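Local atomic coordinates of 450aa long hypothetical fmu protein (Pyrococcus horikoshii, PDB entry 2YXL), a protein that probably methylates cytosine in RNA at carbon 5, using S-adenosyl-L-methionine as methyl donor, and is bound here to the cofactor analogue sinefungin. Residues P323-V334 and S374-R384. Numbering follows the deposited sequence.
Sequences PEIIGEEVADKV and SAARLVKPGGR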
ATOM      1  N   PRO A 323      -5.615  23.175  16.057  1.00 23.85           N
ATOM      2  CA  PRO A 323      -5.725  24.593  16.447  1.00 23.91           C
ATOM      3  C   PRO A 323      -4.428  25.303  16.843  1.00 23.96           C
ATOM      4  O   PRO A 323      -3.406  24.659  17.077  1.00 23.97           O
ATOM      5  CB  PRO A 323      -6.677  24.545  17.645  1.00 23.93           C
ATOM      6  CG  PRO A 323      -7.520  23.368  17.388  1.00 23.89           C
ATOM      7  CD  PRO A 323      -6.615  22.352  16.764  1.00 23.85           C
ATOM      8  N   GLU A 324      -4.508  26.632  16.940  1.00 24.00           N
ATOM      9  CA  GLU A 324      -3.353  27.535  17.142  1.00 24.02           C
ATOM     10  C   GLU A 324      -2.179  27.357  16.157  1.00 24.02           C
ATOM     11  O   GLU A 324      -1.011  27.522  16.518  1.00 24.05           O
ATOM     12  CB  GLU A 324      -2.899  27.652  18.622  1.00 24.01           C
ATOM     13  CG  GLU A 324      -3.067  26.421  19.525  1.00 23.89           C
ATOM     14  CD  GLU A 324      -1.927  25.417  19.415  1.00 23.69           C
ATOM     15  OE1 GLU A 324      -0.876  25.745  18.823  1.00 23.58           O
ATOM     16  OE2 GLU A 324      -2.086  24.289  19.926  1.00 23.71           O
ATOM     17  N   ILE A 325      -2.522  27.021  14.915  1.00 23.97           N
ATOM     18  CA  ILE A 325      -1.618  27.135  13.768  1.00 23.96           C
ATOM     19  C   ILE A 325      -2.412  27.779  12.634  1.00 23.96           C
ATOM     20  O   ILE A 325      -1.933  28.701  11.970  1.00 23.98           O
ATOM     21  CB  ILE A 325      -1.041  25.761  13.309  1.00 23.99           C
ATOM     22  CG1 ILE A 325      -0.064  25.178  14.347  1.00 24.06           C
ATOM     23  CG2 ILE A 325      -0.389  25.861  11.920  1.00 23.86           C
ATOM     24  CD1 ILE A 325       1.261  25.932  14.515  1.00 24.24           C
ATOM     25  N   ILE A 326      -3.634  27.289  12.434  1.00 23.95           N
ATOM     26  CA  ILE A 326      -4.537  27.810  11.407  1.00 23.91           C
ATOM     27  C   ILE A 326      -5.819  28.382  12.017  1.00 23.88           C
ATOM     28  O   ILE A 326      -6.559  29.112  11.353  1.00 23.85           O
ATOM     29  CB  ILE A 326      -4.884  26.737  10.339  1.00 23.93           C
ATOM     30  CG1 ILE A 326      -5.452  25.471  10.995  1.00 23.95           C
ATOM     31  CG2 ILE A 326      -3.653  26.416   9.486  1.00 23.84           C
ATOM     32  CD1 ILE A 326      -6.227  24.572  10.048  1.00 24.21           C
ATOM     33  N   GLY A 327      -6.072  28.045  13.280  1.00 23.86           N
ATOM     34  CA  GLY A 327      -7.240  28.541  14.002  1.00 23.90           C
ATOM     35  C   GLY A 327      -8.018  27.447  14.706  1.00 23.91           C
ATOM     36  O   GLY A 327      -7.760  26.260  14.497  1.00 23.89           O
ATOM     37  N   GLU A 328      -8.973  27.853  15.541  1.00 23.95           N
ATOM     38  CA  GLU A 328      -9.832  26.919  16.266  1.00 24.00           C
ATOM     39  C   GLU A 328     -10.900  26.349  15.327  1.00 24.03           C
ATOM     40  O   GLU A 328     -10.598  25.487  14.504  1.00 24.10           O
ATOM     41  CB  GLU A 328     -10.461  27.598  17.489  1.00 24.01           C
ATOM     42  CG  GLU A 328     -10.872  26.640  18.609  1.00 23.99           C
ATOM     43  CD  GLU A 328      -9.720  26.251  19.525  1.00 23.95           C
ATOM     44  OE1 GLU A 328      -9.732  25.114  20.040  1.00 23.92           O
ATOM     45  OE2 GLU A 328      -8.805  27.078  19.739  1.00 23.90           O
ATOM     46  N   GLU A 329     -12.135  26.837  15.436  1.00 24.04           N
ATOM     47  CA  GLU A 329     -13.237  26.364  14.596  1.00 24.04           C
ATOM     48  C   GLU A 329     -13.226  27.071  13.240  1.00 24.11           C
ATOM     49  O   GLU A 329     -14.044  27.958  12.979  1.00 24.11           O
ATOM     50  CB  GLU A 329     -14.582  26.559  15.306  1.00 24.02           C
ATOM     51  CG  GLU A 329     -14.755  25.727  16.574  1.00 23.95           C
ATOM     52  CD  GLU A 329     -16.084  25.971  17.271  1.00 23.96           C
ATOM     53  OE1 GLU A 329     -16.675  24.996  17.778  1.00 23.81           O
ATOM     54  OE2 GLU A 329     -16.542  27.134  17.314  1.00 23.93           O
ATOM     55  N   VAL A 330     -12.298  26.661  12.377  1.00 24.20           N
ATOM     56  CA  VAL A 330     -12.053  27.354  11.111  1.00 24.29           C
ATOM     57  C   VAL A 330     -12.347  26.497   9.868  1.00 24.33           C
ATOM     58  O   VAL A 330     -12.374  27.012   8.748  1.00 24.35           O
ATOM     59  CB  VAL A 330     -10.604  27.937  11.065  1.00 24.29           C
ATOM     60  CG1 VAL A 330      -9.583  26.866  10.674  1.00 24.26           C
ATOM     61  CG2 VAL A 330     -10.524  29.144  10.131  1.00 24.34           C
ATOM     62  N   ALA A 331     -12.578  25.201  10.067  1.00 24.38           N
ATOM     63  CA  ALA A 331     -12.766  24.277   8.946  1.00 24.42           C
ATOM     64  C   ALA A 331     -14.223  23.883   8.719  1.00 24.47           C
ATOM     65  O   ALA A 331     -14.890  23.385   9.629  1.00 24.44           O
ATOM     66  CB  ALA A 331     -11.900  23.035   9.127  1.00 24.41           C
ATOM     67  N   ASP A 332     -14.700  24.114   7.494  1.00 24.55           N
ATOM     68  CA  ASP A 332     -16.031  23.682   7.065  1.00 24.65           C
ATOM     69  C   ASP A 332     -16.141  22.168   7.117  1.00 24.76           C
ATOM     70  O   ASP A 332     -17.172  21.624   7.506  1.00 24.69           O
ATOM     71  CB  ASP A 332     -16.328  24.171   5.645  1.00 24.61           C
ATOM     72  CG  ASP A 332     -16.728  25.629   5.599  1.00 24.49           C
ATOM     73  OD1 ASP A 332     -16.113  26.383   4.819  1.00 24.45           O
ATOM     74  OD2 ASP A 332     -17.655  26.021   6.339  1.00 24.44           O
ATOM     75  N   LYS A 333     -15.070  21.497   6.704  1.00 24.99           N
ATOM     76  CA  LYS A 333     -14.946  20.053   6.852  1.00 25.23           C
ATOM     77  C   LYS A 333     -13.489  19.618   6.865  1.00 25.42           C
ATOM     78  O   LYS A 333     -12.646  20.206   6.188  1.00 25.35           O
ATOM     79  CB  LYS A 333     -15.735  19.299   5.775  1.00 25.20           C
ATOM     80  CG  LYS A 333     -15.644  19.877   4.376  1.00 25.14           C
ATOM     81  CD  LYS A 333     -16.572  19.153   3.413  1.00 25.35           C
ATOM     82  CE  LYS A 333     -18.042  19.520   3.613  1.00 25.71           C
ATOM     83  NZ  LYS A 333     -18.714  18.618   4.591  1.00 25.97           N
ATOM     84  N   VAL A 334     -13.205  18.589   7.656  1.00 25.79           N
ATOM     85  CA  VAL A 334     -11.859  18.047   7.776  1.00 26.21           C
ATOM     86  C   VAL A 334     -11.833  16.559   7.437  1.00 26.55           C
ATOM     87  O   VAL A 334     -12.721  15.799   7.833  1.00 26.59           O
ATOM     88  CB  VAL A 334     -11.241  18.310   9.188  1.00 26.26           C
ATOM     89  CG1 VAL A 334     -12.143  17.784  10.289  1.00 26.40           C
ATOM     90  CG2 VAL A 334      -9.839  17.708   9.310  1.00 25.96           C
ATOM     91  N   SER A 374      -7.569  16.657  17.822  1.00 28.94           N
ATOM     92  CA  SER A 374      -7.102  17.825  17.082  1.00 28.71           C
ATOM     93  C   SER A 374      -8.058  18.165  15.933  1.00 28.63           C
ATOM     94  O   SER A 374      -8.277  19.342  15.631  1.00 28.65           O
ATOM     95  CB  SER A 374      -5.682  17.597  16.555  1.00 28.70           C
ATOM     96  OG  SER A 374      -5.128  18.830  15.996  1.00 28.71           O
ATOM     97  N   ALA A 375      -8.626  17.133  15.309  1.00 28.45           N
ATOM     98  CA  ALA A 375      -9.605  17.305  14.233  1.00 28.33           C
ATOM     99  C   ALA A 375     -10.904  17.916  14.752  1.00 28.18           C
ATOM    100  O   ALA A 375     -11.423  18.866  14.162  1.00 28.20           O
ATOM    101  CB  ALA A 375      -9.882  15.971  13.532  1.00 28.27           C
ATOM    102  N   ALA A 376     -11.408  17.371  15.860  1.00 27.99           N
ATOM    103  CA  ALA A 376     -12.661  17.819  16.474  1.00 27.76           C
ATOM    104  C   ALA A 376     -12.706  19.325  16.663  1.00 27.59           C
ATOM    105  O   ALA A 376     -13.701  19.971  16.332  1.00 27.71           O
ATOM    106  CB  ALA A 376     -12.874  17.126  17.809  1.00 27.76           C
ATOM    107  N   ARG A 377     -11.613  19.874  17.183  1.00 27.38           N
ATOM    108  CA  ARG A 377     -11.535  21.290  17.533  1.00 27.08           C
ATOM    109  C   ARG A 377     -11.376  22.208  16.314  1.00 26.79           C
ATOM    110  O   ARG A 377     -11.515  23.426  16.433  1.00 26.80           O
ATOM    111  CB  ARG A 377     -10.416  21.514  18.558  1.00 27.15           C
ATOM    112  CG  ARG A 377     -10.740  20.961  19.948  1.00 27.34           C
ATOM    113  CD  ARG A 377      -9.496  20.600  20.759  1.00 27.78           C
ATOM    114  NE  ARG A 377      -8.726  21.771  21.182  1.00 27.96           N
ATOM    115  CZ  ARG A 377      -7.426  21.945  20.956  1.00 28.01           C
ATOM    116  NH1 ARG A 377      -6.720  21.017  20.318  1.00 28.14           N
ATOM    117  NH2 ARG A 377      -6.823  23.047  21.381  1.00 27.93           N
ATOM    118  N   LEU A 378     -11.103  21.618  15.149  1.00 26.44           N
ATOM    119  CA  LEU A 378     -10.990  22.370  13.895  1.00 26.07           C
ATOM    120  C   LEU A 378     -12.335  22.560  13.189  1.00 25.89           C
ATOM    121  O   LEU A 378     -12.502  23.487  12.393  1.00 25.77           O
ATOM    122  CB  LEU A 378      -9.996  21.700  12.941  1.00 26.04           C
ATOM    123  CG  LEU A 378      -8.499  21.738  13.256  1.00 25.90           C
ATOM    124  CD1 LEU A 378      -7.763  20.783  12.334  1.00 26.09           C
ATOM    125  CD2 LEU A 378      -7.926  23.139  13.129  1.00 25.80           C
ATOM    126  N   VAL A 379     -13.288  21.683  13.497  1.00 25.71           N
ATOM    127  CA  VAL A 379     -14.589  21.655  12.827  1.00 25.55           C
ATOM    128  C   VAL A 379     -15.508  22.784  13.296  1.00 25.40           C
ATOM    129  O   VAL A 379     -15.653  23.016  14.497  1.00 25.38           O
ATOM    130  CB  VAL A 379     -15.305  20.293  13.043  1.00 25.59           C
ATOM    131  CG1 VAL A 379     -16.525  20.173  12.148  1.00 25.67           C
ATOM    132  CG2 VAL A 379     -14.360  19.137  12.774  1.00 25.51           C
ATOM    133  N   LYS A 380     -16.118  23.477  12.334  1.00 25.25           N
ATOM    134  CA  LYS A 380     -17.157  24.474  12.601  1.00 25.04           C
ATOM    135  C   LYS A 380     -18.422  23.790  13.134  1.00 25.17           C
ATOM    136  O   LYS A 380     -18.639  22.608  12.859  1.00 25.21           O
ATOM    137  CB  LYS A 380     -17.494  25.249  11.323  1.00 24.87           C
ATOM    138  CG  LYS A 380     -16.378  26.130  10.793  1.00 24.34           C
ATOM    139  CD  LYS A 380     -16.808  26.835   9.518  1.00 23.63           C
ATOM    140  CE  LYS A 380     -15.673  27.649   8.923  1.00 23.52           C
ATOM    141  NZ  LYS A 380     -16.113  28.427   7.731  1.00 23.30           N
ATOM    142  N   PRO A 381     -19.254  24.521  13.907  1.00 25.33           N
ATOM    143  CA  PRO A 381     -20.525  23.973  14.404  1.00 25.43           C
ATOM    144  C   PRO A 381     -21.344  23.220  13.344  1.00 25.51           C
ATOM    145  O   PRO A 381     -21.841  22.127  13.620  1.00 25.58           O
ATOM    146  CB  PRO A 381     -21.272  25.218  14.881  1.00 25.39           C
ATOM    147  CG  PRO A 381     -20.192  26.131  15.325  1.00 25.34           C
ATOM    148  CD  PRO A 381     -19.036  25.900  14.390  1.00 25.32           C
ATOM    149  N   GLY A 382     -21.471  23.790  12.147  1.00 25.48           N
ATOM    150  CA  GLY A 382     -22.178  23.121  11.050  1.00 25.46           C
ATOM    151  C   GLY A 382     -21.350  22.096  10.283  1.00 25.41           C
ATOM    152  O   GLY A 382     -21.883  21.364   9.448  1.00 25.44           O
ATOM    153  N   GLY A 383     -20.054  22.033  10.580  1.00 25.29           N
ATOM    154  CA  GLY A 383     -19.101  21.257   9.789  1.00 25.27           C
ATOM    155  C   GLY A 383     -19.147  19.747   9.929  1.00 25.30           C
ATOM    156  O   GLY A 383     -19.918  19.209  10.727  1.00 25.32           O
ATOM    157  N   ARG A 384     -18.305  19.070   9.147  1.00 25.23           N
ATOM    158  CA  ARG A 384     -18.234  17.606   9.132  1.00 25.16           C
ATOM    159  C   ARG A 384     -16.804  17.072   9.217  1.00 25.22           C
ATOM    160  O   ARG A 384     -15.869  17.668   8.685  1.00 25.09           O
ATOM    161  CB  ARG A 384     -18.928  17.034   7.892  1.00 25.09           C
ATOM    162  CG  ARG A 384     -20.449  17.072   7.950  1.00 25.04           C
ATOM    163  CD  ARG A 384     -21.073  16.251   6.839  1.00 24.81           C
ATOM    164  NE  ARG A 384     -22.534  16.240   6.918  1.00 24.48           N
ATOM    165  CZ  ARG A 384     -23.325  15.479   6.166  1.00 24.49           C
ATOM    166  NH1 ARG A 384     -22.807  14.650   5.268  1.00 25.12           N
ATOM    167  NH2 ARG A 384     -24.640  15.542   6.314  1.00 24.17           N
TER
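Two short parallel strand pairings, Ala331 with Val379 and Lys333 with Arg384, join residues 323-334 to residues 374-384 at the rim of the methyltransferase domain, where strand 331-337 begins beside the chain that follows helix 361-376. Leu378 O takes Ala331 N at 2.9 Å, and Ala331 O in turn receives Lys380 N at 3.0 Å. The turn Lys380-Gly383 then brings the chain back alongside, so that Arg384 N reaches Asp332 O and Val334 N reaches Arg384 O at 3.0 Å. This is part of a beta-alpha-beta crossover of a Rossmann-like class I methyltransferase, with strands 331-337 and 383-389 as parallel neighbours in the central sheet and Thr262 and Val264 bonding to the first from its other edge. Lys380 is extended beyond CG, which carries its chain past Ala331 O until NZ forms a salt bridge with Asp332 OD2 at 3.2 Å, from above the carboxylate plane; Asp332 OD1 is taken by the backbone N of Thr262. Cut back to alanine, Lys380 is likely to leave Asp332 OD2 without this positive mate and the carbonyls of Ala331 and Val330 without the methylenes packed against them. Farther back, Pro323 CG sits over the centre of one face of the Arg377 guanidinium, 3.8 Å above its plane, while Glu328 OE1 makes a long, charge-only salt bridge to NE. Leu378 CD2 fits between Ile326 CD1 and the ring of Pro323, 3.8 Å from the former. Val334, its CG1 between backbone N and carbonyl carbon (chi1 55°), sets that methyl 3.6 Å from Val379 CG2.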